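Local coordinates for serine acetyltransferase (Bacteroides vulgatus ATCC 8482, PDB 3F1X) that transfers an acetyl group from acetyl-CoA to the hydroxyl of serine, giving O-acetylserine for cysteine biosynthesis, at the interface of chains A and B. Coordinates in Å, arbitrary orientation; residue numbers count along the deposited sequence, not the author numbering. Chains: chain A/B, Serine acetyltransferase.

All three contacts lie along one interface between neighbouring copies of the enzyme, within a deposited assembly of six chains. Contact 2 and contact 3 are almost continuous, their C-alpha centres about 6 Å apart, and they share A:Glu149, A:Cys153 and B:Arg179, so helix 147-153 of chain A meets helix 177-189 of chain B in both. Contact 1 is separate, about 21 Å from contact 2 and 17 Å from contact 3, and uses the N-terminal part of chain B against helix 123-139 of chain A. Together they suggest a helical region that ties the subunits at several points beside the left-handed beta-helix.

Contact 1: the interface of chains A and B. Residues chain A 53-55, 127; chain B 17, 20, 23.
Two side chains that leave their backbones in the same sense meet here: A:Arg127 has CG anti to its backbone N (chi1 174°), and B:Tyr23 does the same. The straight start of the arginine chain lays its CD methylene over one face of the tyrosine ring, and the bend at chi3 (-73°) then turns NE and the guanidinium toward B:Leu17. CD sits 3.7 Å from the centroid of the B:Tyr23 ring, a CH-pi contact with the planes 19° apart, though this tyrosine is poorly ordered. End-on, both terminal nitrogens grip one backbone carbonyl: NH1 of A:Arg127 lies 2.9 Å from B:Leu17 O, and NH2 of A:Arg127 3.1 Å from the same oxygen. NH1 of A:Arg127 also donates to the hydroxyl OG of B:Ser20 at 3.2 Å, although that serine is poorly ordered. From behind, NE of A:Arg127 makes a weak bond to A:Ile53 O at 3.1 Å. CD2 of B:Leu17 packs against one guanidinium face. A:Pro55 CD meets the B:Tyr23 ring edge, and a water, as tentative as the ring, links its phenol OH to A:Pro55 O. The site joins the end of helix 7-17 and the following loop in chain B to helix 123-139 and the loop after helix 39-53 in chain A.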
# COMPACT_ATOMS: atom_id res chain seq x y z
N ILE A 53 0.88 15.58 20.74
CA ILE A 53 1.12 15.65 22.18
C ILE A 53 2.61 15.50 22.48
O ILE A 53 3.14 16.18 23.36
CB ILE A 53 0.32 14.55 22.91
CG1 ILE A 53 -1.17 14.87 22.83
CG2 ILE A 53 0.82 14.42 24.36
CD1 ILE A 53 -2.10 13.70 23.18
N PHE A 54 3.28 14.60 21.77
CA PHE A 54 4.71 14.38 21.95
C PHE A 54 5.40 14.72 20.64
O PHE A 54 5.82 13.83 19.90
CB PHE A 54 4.97 12.91 22.29
CG PHE A 54 4.24 12.43 23.51
CD1 PHE A 54 4.61 12.89 24.78
CD2 PHE A 54 3.20 11.52 23.40
CE1 PHE A 54 3.93 12.44 25.92
CE2 PHE A 54 2.52 11.05 24.53
CZ PHE A 54 2.89 11.52 25.79
N PRO A 55 5.54 16.02 20.34
CA PRO A 55 6.18 16.46 19.10
C PRO A 55 7.59 15.94 18.83
O PRO A 55 8.46 15.99 19.69
CB PRO A 55 6.14 17.98 19.21
CG PRO A 55 6.20 18.22 20.68
CD PRO A 55 5.29 17.15 21.24
N ARG A 127 -1.41 17.13 27.08
CA ARG A 127 0.05 17.02 27.08
C ARG A 127 0.57 17.23 28.50
O ARG A 127 1.47 16.52 28.95
CB ARG A 127 0.68 18.07 26.16
CG ARG A 127 2.20 18.11 26.22
CD ARG A 127 2.74 19.30 25.45
NE ARG A 127 2.63 19.12 24.01
CZ ARG A 127 2.99 20.03 23.11
NH1 ARG A 127 3.49 21.20 23.51
NH2 ARG A 127 2.86 19.78 21.82
N LEU B 17 0.45 24.63 21.54
CA LEU B 17 1.16 23.38 21.36
C LEU B 17 2.58 23.55 20.84
O LEU B 17 3.43 22.69 21.06
CB LEU B 17 0.37 22.47 20.42
CG LEU B 17 -0.94 21.93 20.99
CD1 LEU B 17 -1.82 21.35 19.89
CD2 LEU B 17 -0.64 20.87 22.04
N SER B 20 6.00 25.50 24.91
CA SER B 20 6.43 24.69 26.05
C SER B 20 7.92 24.74 26.38
O SER B 20 8.70 23.91 25.90
CB SER B 20 6.02 23.23 25.84
OG SER B 20 4.61 23.07 25.85
N TYR B 23 7.94 21.98 28.88
CA TYR B 23 7.75 20.68 28.24
C TYR B 23 8.93 20.34 27.33
O TYR B 23 8.81 19.59 26.36
CB TYR B 23 6.45 20.61 27.44
CG TYR B 23 6.26 19.28 26.76
CD1 TYR B 23 6.20 18.10 27.50
CD2 TYR B 23 6.19 19.19 25.37
CE1 TYR B 23 6.09 16.85 26.87
CE2 TYR B 23 6.08 17.95 24.73
CZ TYR B 23 6.03 16.79 25.48
OH TYR B 23 5.92 15.56 24.86
O HOH W 1 8.15 15.63 22.65

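Contact 2: the interface of chains A and B. Residues chain A 143, 149, 153-154; chain B 179, 194.
The polar link runs between A:Tyr154 and B:Arg179, chiefly through a water. This water sits 2.8 Å from A:Tyr154 OH, and at the guanidinium edge, in plane, it is reached by both terminal nitrogens of B:Arg179, with NH2 at 2.7 Å. The direct contact is secondary: the phenol OH of A:Tyr154 lies 3.0 Å from NH1 of B:Arg179 but well above the guanidinium plane, at best a bent, weak hydrogen bond. Packing accompanies these links. The ring edge of A:Tyr154 comes over one face of the guanidinium, with CE1 of the tyrosine 3.8 Å from CZ of B:Arg179 and the two planes 41° apart. A bend at chi2 (57°) in B:Arg179 turns its otherwise long chain toward the ring. Electrostatics add a longer-range element: carboxylate OE1 of A:Glu149 stands 4.5 Å from NH1 of B:Arg179, where the opposite charges probably attract. A phenylalanine in place of A:Tyr154 would probably keep much of the ring packing but leave the water without its phenol partner. B:Arg179 projects from near the start of helix 177-189 to A:Tyr154, between helices 147-153 and 155-171, while B:His194, near poorly ordered A:Ala143, marks where the helical region meets the beta-helix.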
# COMPACT_ATOMS: atom_id res chain seq x y z
N ALA A 143 13.89 0.03 35.61
CA ALA A 143 14.12 -0.56 34.29
C ALA A 143 13.93 0.48 33.19
O ALA A 143 14.31 0.26 32.04
CB ALA A 143 13.16 -1.74 34.07
N GLU A 149 12.44 6.76 25.90
CA GLU A 149 12.21 5.33 25.73
C GLU A 149 10.80 4.99 26.16
O GLU A 149 10.14 4.13 25.57
CB GLU A 149 13.21 4.51 26.57
CG GLU A 149 12.94 3.01 26.55
CD GLU A 149 13.95 2.19 27.35
OE1 GLU A 149 13.97 2.29 28.60
OE2 GLU A 149 14.73 1.44 26.72
N CYS A 153 8.11 3.43 23.29
CA CYS A 153 7.69 2.04 23.18
C CYS A 153 6.95 1.41 24.35
O CYS A 153 6.50 0.27 24.25
CB CYS A 153 8.88 1.15 22.81
SG CYS A 153 10.11 0.93 24.11
N TYR A 154 6.82 2.12 25.47
CA TYR A 154 6.09 1.56 26.61
C TYR A 154 4.61 1.49 26.27
O TYR A 154 3.99 2.49 25.91
CB TYR A 154 6.30 2.42 27.85
CG TYR A 154 7.55 2.09 28.61
CD1 TYR A 154 8.72 1.75 27.95
CD2 TYR A 154 7.56 2.13 30.00
CE1 TYR A 154 9.89 1.46 28.66
CE2 TYR A 154 8.73 1.84 30.72
CZ TYR A 154 9.88 1.51 30.04
OH TYR A 154 11.04 1.22 30.74
N ARG B 179 14.70 -3.27 23.97
CA ARG B 179 13.43 -3.08 24.66
C ARG B 179 12.31 -2.86 23.64
O ARG B 179 11.18 -3.32 23.81
CB ARG B 179 13.52 -1.89 25.62
CG ARG B 179 12.33 -1.72 26.55
CD ARG B 179 12.07 -2.96 27.39
NE ARG B 179 10.90 -2.80 28.25
CZ ARG B 179 10.88 -2.11 29.39
NH1 ARG B 179 11.98 -1.52 29.83
NH2 ARG B 179 9.76 -2.02 30.09
N HIS B 194 11.67 -8.94 29.57
CA HIS B 194 12.68 -7.87 29.51
C HIS B 194 13.91 -8.45 28.83
O HIS B 194 14.34 -9.55 29.14
CB HIS B 194 13.07 -7.38 30.91
CG HIS B 194 14.00 -6.20 30.90
ND1 HIS B 194 13.55 -4.90 30.97
CD2 HIS B 194 15.35 -6.13 30.79
CE1 HIS B 194 14.58 -4.08 30.91
NE2 HIS B 194 15.68 -4.80 30.80
O HOH W 2 10.77 -1.02 32.36

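Contact 3: the interface of chains A and B. Residues chain A 146, 148-149, 152-153; chain B 93, 176, 179.
Helix 147-153 of chain A presents one flank to chain B, where B:Phe93 at the end of helix 68-93 and B:Leu176 just before helix 177-189 pack against it. Apolar contacts carry this patch, and no polar atoms pair across the chains. A:Glu149 touches with the aliphatic part of its side chain: CB is 3.6 Å from the methyl CD1 of B:Leu176, and CG rests against the same methyl. The two side chains run antiparallel alongside each other. With CG anti to the backbone N (chi1 175°) and the chain extended through chi2, the glutamate methylenes run along the leucine and its carboxylate is carried past it toward B:Arg179. B:Phe93 meets the helix by the rim of its ring, CZ lying 3.7 Å from the backbone CA of A:Gly148, which comes in at the ring edge, in plane. The absence of a side chain at A:Gly148 lets the aromatic rim come right up to the backbone. SG of A:Cys146 lies 4.0 Å from CE2 of B:Phe93, while CD2 of B:Leu176 lies over one face of the same ring, toward the rim, from within chain B. Beside the phenylalanine rim, one turn on along the helix, the hydroxyl OG of A:Ser152 donates a hydrogen bond to the carbonyl O of A:Gly148 at 2.9 Å, with a C=O...donor angle of 152°.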
# COMPACT_ATOMS: atom_id res chain seq x y z
N CYS A 146 14.94 6.43 30.37
CA CYS A 146 14.80 7.68 29.61
C CYS A 146 13.33 8.03 29.37
O CYS A 146 12.50 7.15 29.18
CB CYS A 146 15.51 7.56 28.26
SG CYS A 146 15.40 9.02 27.19
N GLY A 148 12.30 9.46 26.82
CA GLY A 148 12.14 9.12 25.42
C GLY A 148 11.82 7.66 25.15
O GLY A 148 11.02 7.36 24.27
N GLU A 149 12.44 6.76 25.90
CA GLU A 149 12.21 5.33 25.73
C GLU A 149 10.80 4.99 26.16
O GLU A 149 10.14 4.13 25.57
CB GLU A 149 13.21 4.51 26.57
CG GLU A 149 12.94 3.01 26.55
CD GLU A 149 13.95 2.19 27.35
OE1 GLU A 149 13.97 2.29 28.60
OE2 GLU A 149 14.73 1.44 26.72
N SER A 152 8.26 6.39 23.57
CA SER A 152 8.46 5.67 22.32
C SER A 152 8.00 4.22 22.22
O SER A 152 7.54 3.81 21.15
CB SER A 152 9.93 5.76 21.91
OG SER A 152 10.26 7.08 21.52
N CYS A 153 8.11 3.43 23.29
CA CYS A 153 7.69 2.04 23.18
C CYS A 153 6.95 1.41 24.35
O CYS A 153 6.50 0.27 24.25
CB CYS A 153 8.88 1.15 22.81
SG CYS A 153 10.11 0.93 24.11
N PHE B 93 20.18 7.75 20.20
CA PHE B 93 19.16 8.06 21.20
C PHE B 93 19.78 8.25 22.58
O PHE B 93 19.88 9.37 23.08
CB PHE B 93 18.12 6.95 21.25
CG PHE B 93 16.76 7.42 21.67
CD1 PHE B 93 15.90 8.00 20.75
CD2 PHE B 93 16.34 7.28 23.00
CE1 PHE B 93 14.63 8.44 21.13
CE2 PHE B 93 15.07 7.73 23.40
CZ PHE B 93 14.22 8.31 22.46
N LEU B 176 18.42 0.84 23.71
CA LEU B 176 17.04 1.09 23.28
C LEU B 176 16.38 0.04 22.37
O LEU B 176 15.31 -0.47 22.68
CB LEU B 176 16.98 2.46 22.59
CG LEU B 176 15.59 3.05 22.33
CD1 LEU B 176 14.98 3.51 23.66
CD2 LEU B 176 15.71 4.24 21.37
N ARG B 179 14.70 -3.27 23.97
CA ARG B 179 13.43 -3.08 24.66
C ARG B 179 12.31 -2.86 23.64
O ARG B 179 11.18 -3.32 23.81
CB ARG B 179 13.52 -1.89 25.62
CG ARG B 179 12.33 -1.72 26.55
CD ARG B 179 12.07 -2.96 27.39
NE ARG B 179 10.90 -2.80 28.25
CZ ARG B 179 10.88 -2.11 29.39
NH1 ARG B 179 11.98 -1.52 29.83
NH2 ARG B 179 9.76 -2.02 30.09